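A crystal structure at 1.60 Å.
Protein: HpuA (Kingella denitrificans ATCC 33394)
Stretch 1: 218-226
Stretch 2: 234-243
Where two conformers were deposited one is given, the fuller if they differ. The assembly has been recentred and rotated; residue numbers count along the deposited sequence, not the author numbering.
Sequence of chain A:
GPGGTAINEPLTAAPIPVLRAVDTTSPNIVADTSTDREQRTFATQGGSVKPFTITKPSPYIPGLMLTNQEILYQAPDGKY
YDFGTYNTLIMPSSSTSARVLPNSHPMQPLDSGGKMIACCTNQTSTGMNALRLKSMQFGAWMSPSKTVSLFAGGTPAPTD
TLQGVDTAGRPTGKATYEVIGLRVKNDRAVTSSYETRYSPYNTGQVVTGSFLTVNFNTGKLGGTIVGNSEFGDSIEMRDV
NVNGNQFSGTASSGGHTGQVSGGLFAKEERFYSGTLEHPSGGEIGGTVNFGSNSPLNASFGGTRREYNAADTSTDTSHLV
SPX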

# COMPACT_ATOMS: atom_id res chain seq x y z
N THR A 218 -2.27 17.69 15.71
CA THR A 218 -1.02 18.41 15.43
C THR A 218 -0.57 18.31 13.99
O THR A 218 0.34 19.02 13.52
N GLY A 219 -1.22 17.43 13.21
CA GLY A 219 -0.83 17.21 11.82
C GLY A 219 0.53 16.56 11.65
O GLY A 219 1.30 16.98 10.82
N LYS A 220 0.82 15.56 12.48
CA LYS A 220 2.10 14.87 12.47
C LYS A 220 1.92 13.36 12.25
O LYS A 220 0.92 12.79 12.67
N LEU A 221 2.92 12.72 11.65
CA LEU A 221 3.01 11.28 11.55
C LEU A 221 4.34 10.77 12.11
O LEU A 221 5.39 11.32 11.82
N GLY A 222 4.25 9.75 12.96
CA GLY A 222 5.43 9.11 13.53
C GLY A 222 5.40 7.60 13.40
O GLY A 222 4.35 6.99 13.13
N GLY A 223 6.56 6.99 13.59
CA GLY A 223 6.68 5.55 13.69
C GLY A 223 7.90 5.03 12.97
O GLY A 223 8.68 5.78 12.42
N THR A 224 8.08 3.70 13.00
CA THR A 224 9.26 3.05 12.49
C THR A 224 8.90 1.83 11.69
O THR A 224 8.14 0.97 12.16
N ILE A 225 9.49 1.75 10.50
CA ILE A 225 9.41 0.55 9.69
C ILE A 225 10.64 -0.32 10.08
O ILE A 225 11.78 0.08 9.86
N VAL A 226 10.34 -1.47 10.66
CA VAL A 226 11.37 -2.32 11.32
C VAL A 226 12.14 -3.19 10.30
O VAL A 226 11.55 -3.97 9.58
N SER A 234 16.22 -0.28 9.70
CA SER A 234 14.89 0.30 9.94
C SER A 234 14.80 1.70 9.34
O SER A 234 15.78 2.41 9.20
N ILE A 235 13.56 2.13 9.05
CA ILE A 235 13.31 3.49 8.57
C ILE A 235 12.49 4.20 9.64
O ILE A 235 11.35 3.79 9.95
N GLU A 236 13.08 5.19 10.28
CA GLU A 236 12.43 5.93 11.34
C GLU A 236 11.86 7.24 10.80
O GLU A 236 12.57 8.04 10.25
N MET A 237 10.56 7.45 10.99
CA MET A 237 9.96 8.76 10.60
C MET A 237 10.50 9.81 11.51
O MET A 237 10.57 9.58 12.73
N ARG A 238 10.95 10.94 10.96
CA ARG A 238 11.55 12.01 11.72
C ARG A 238 10.68 13.26 11.86
O ARG A 238 10.47 13.75 12.98
N ASP A 239 10.30 13.89 10.77
CA ASP A 239 9.40 15.04 10.87
C ASP A 239 8.52 14.99 9.63
O ASP A 239 8.95 15.32 8.53
N VAL A 240 7.31 14.51 9.85
CA VAL A 240 6.37 14.31 8.78
C VAL A 240 5.07 15.04 9.10
O VAL A 240 4.44 14.77 10.10
N ASN A 241 4.70 15.96 8.20
CA ASN A 241 3.50 16.76 8.35
C ASN A 241 2.35 16.21 7.52
O ASN A 241 2.59 15.76 6.41
N VAL A 242 1.15 16.32 8.08
CA VAL A 242 -0.06 15.76 7.49
C VAL A 242 -0.99 16.92 7.16
O VAL A 242 -1.26 17.74 8.07
N ASN A 243 -1.41 16.98 5.89
CA ASN A 243 -2.28 18.07 5.38
C ASN A 243 -3.43 17.38 4.65
O ASN A 243 -3.19 16.76 3.61

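What fills the apolar side of this antiparallel pairing? Leu221, buried with chi1 and chi2 both t, covers the most surface. Its CD2 lies 3.7 Å from Met237 CG, while its CB sits 3.9 Å from Val240 CG1 and 4.1 Å from Val242 CG2, so one leucine touches side chains before and after the corner at Asp239.

How does Met237 answer it? Its CB points toward the first stretch, and chi1 m, chi2 m and chi3 t carry the chain on to Ile225, where Met237 CE comes 4.4 Å from Ile225 CD1. Ile225 and Ile235, both m then t, share this face, CB to CB 4.2 Å. Gly222 offers no side chain, and its CA lies 4.1 Å from Met237 CB.

What does Lys220 do on the other face? With rotamers m, m, t, t, it bends back so that its NZ forms a salt bridge with Asp239 OD1 at 2.7 Å and a hydrogen bond with Asn241 OD1, also 2.7 Å. The ammonium thus ties together two residues of the second stretch.

Where do waters enter? At the corner, water 2 donates to Leu221 O (2.7 Å) and accepts from Val240 N (2.9 Å). Water 3 works likewise, accepting from Gly223 N (2.9 Å) and donating to Met237 O (2.7 Å).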

# COMPACT_ATOMS: atom_id res chain seq x y z
CB THR A 218 0.12 17.82 16.29
OG1 THR A 218 0.29 16.43 15.93
CG2 THR A 218 -0.11 17.98 17.77
CB LYS A 220 2.88 15.10 13.76
CG LYS A 220 3.33 16.56 13.93
CD LYS A 220 4.31 17.02 12.85
CE LYS A 220 5.00 18.31 13.28
NZ LYS A 220 5.96 18.82 12.31
CB LEU A 221 2.88 10.82 10.12
CG LEU A 221 2.90 9.34 9.75
CD1 LEU A 221 2.18 9.06 8.45
CD2 LEU A 221 4.31 8.86 9.60
CB THR A 224 10.19 2.63 13.66
OG1 THR A 224 10.63 3.81 14.35
CG2 THR A 224 11.42 1.87 13.15
CB ILE A 225 9.41 0.88 8.22
CG1 ILE A 225 8.13 1.66 7.86
CG2 ILE A 225 9.41 -0.42 7.38
CD1 ILE A 225 8.14 2.23 6.48
CB VAL A 226 10.68 -3.19 12.37
CG1 VAL A 226 11.70 -4.10 13.08
CG2 VAL A 226 10.00 -2.31 13.38
CB SER A 234 14.57 0.35 11.43
OG SER A 234 14.54 -0.96 11.99
CB ILE A 235 12.52 3.51 7.23
CG1 ILE A 235 13.32 2.85 6.12
CG2 ILE A 235 12.15 4.94 6.87
CD1 ILE A 235 12.52 2.60 4.84
CB GLU A 236 13.39 6.22 12.49
CG GLU A 236 12.72 6.94 13.65
CD GLU A 236 13.53 7.02 14.93
OE1 GLU A 236 14.70 6.60 14.91
OE2 GLU A 236 12.95 7.45 15.95
CB MET A 237 8.44 8.69 10.71
CG MET A 237 7.84 7.62 9.79
SD MET A 237 8.06 8.00 8.05
CE MET A 237 7.47 6.48 7.30
CB ARG A 238 12.92 12.38 11.16
CG ARG A 238 13.96 11.25 11.34
CD ARG A 238 14.29 11.01 12.79
NE ARG A 238 15.38 10.06 12.94
CZ ARG A 238 15.97 9.74 14.09
NH1 ARG A 238 15.59 10.31 15.23
NH2 ARG A 238 16.97 8.86 14.10
CB ASP A 239 10.16 16.36 10.87
CG ASP A 239 9.23 17.54 11.21
OD1 ASP A 239 8.11 17.28 11.64
OD2 ASP A 239 9.67 18.68 11.13
CB VAL A 240 6.13 12.79 8.57
CG1 VAL A 240 5.11 12.56 7.47
CG2 VAL A 240 7.44 12.08 8.21
CB ASN A 241 3.78 18.20 7.94
CG ASN A 241 4.73 18.88 8.92
OD1 ASN A 241 4.40 19.08 10.09
ND2 ASN A 241 5.94 19.15 8.48
CB VAL A 242 -0.74 14.80 8.44
CG1 VAL A 242 -1.94 14.16 7.73
CG2 VAL A 242 0.24 13.74 8.92
CB ASN A 243 -1.51 19.00 4.43
CG ASN A 243 -0.44 19.85 5.15
OD1 ASN A 243 -0.76 20.91 5.73
ND2 ASN A 243 0.83 19.42 5.10
O HOH W 1 1.98 19.87 11.19
O HOH W 2 6.85 13.52 12.55
O HOH W 3 8.82 8.53 14.56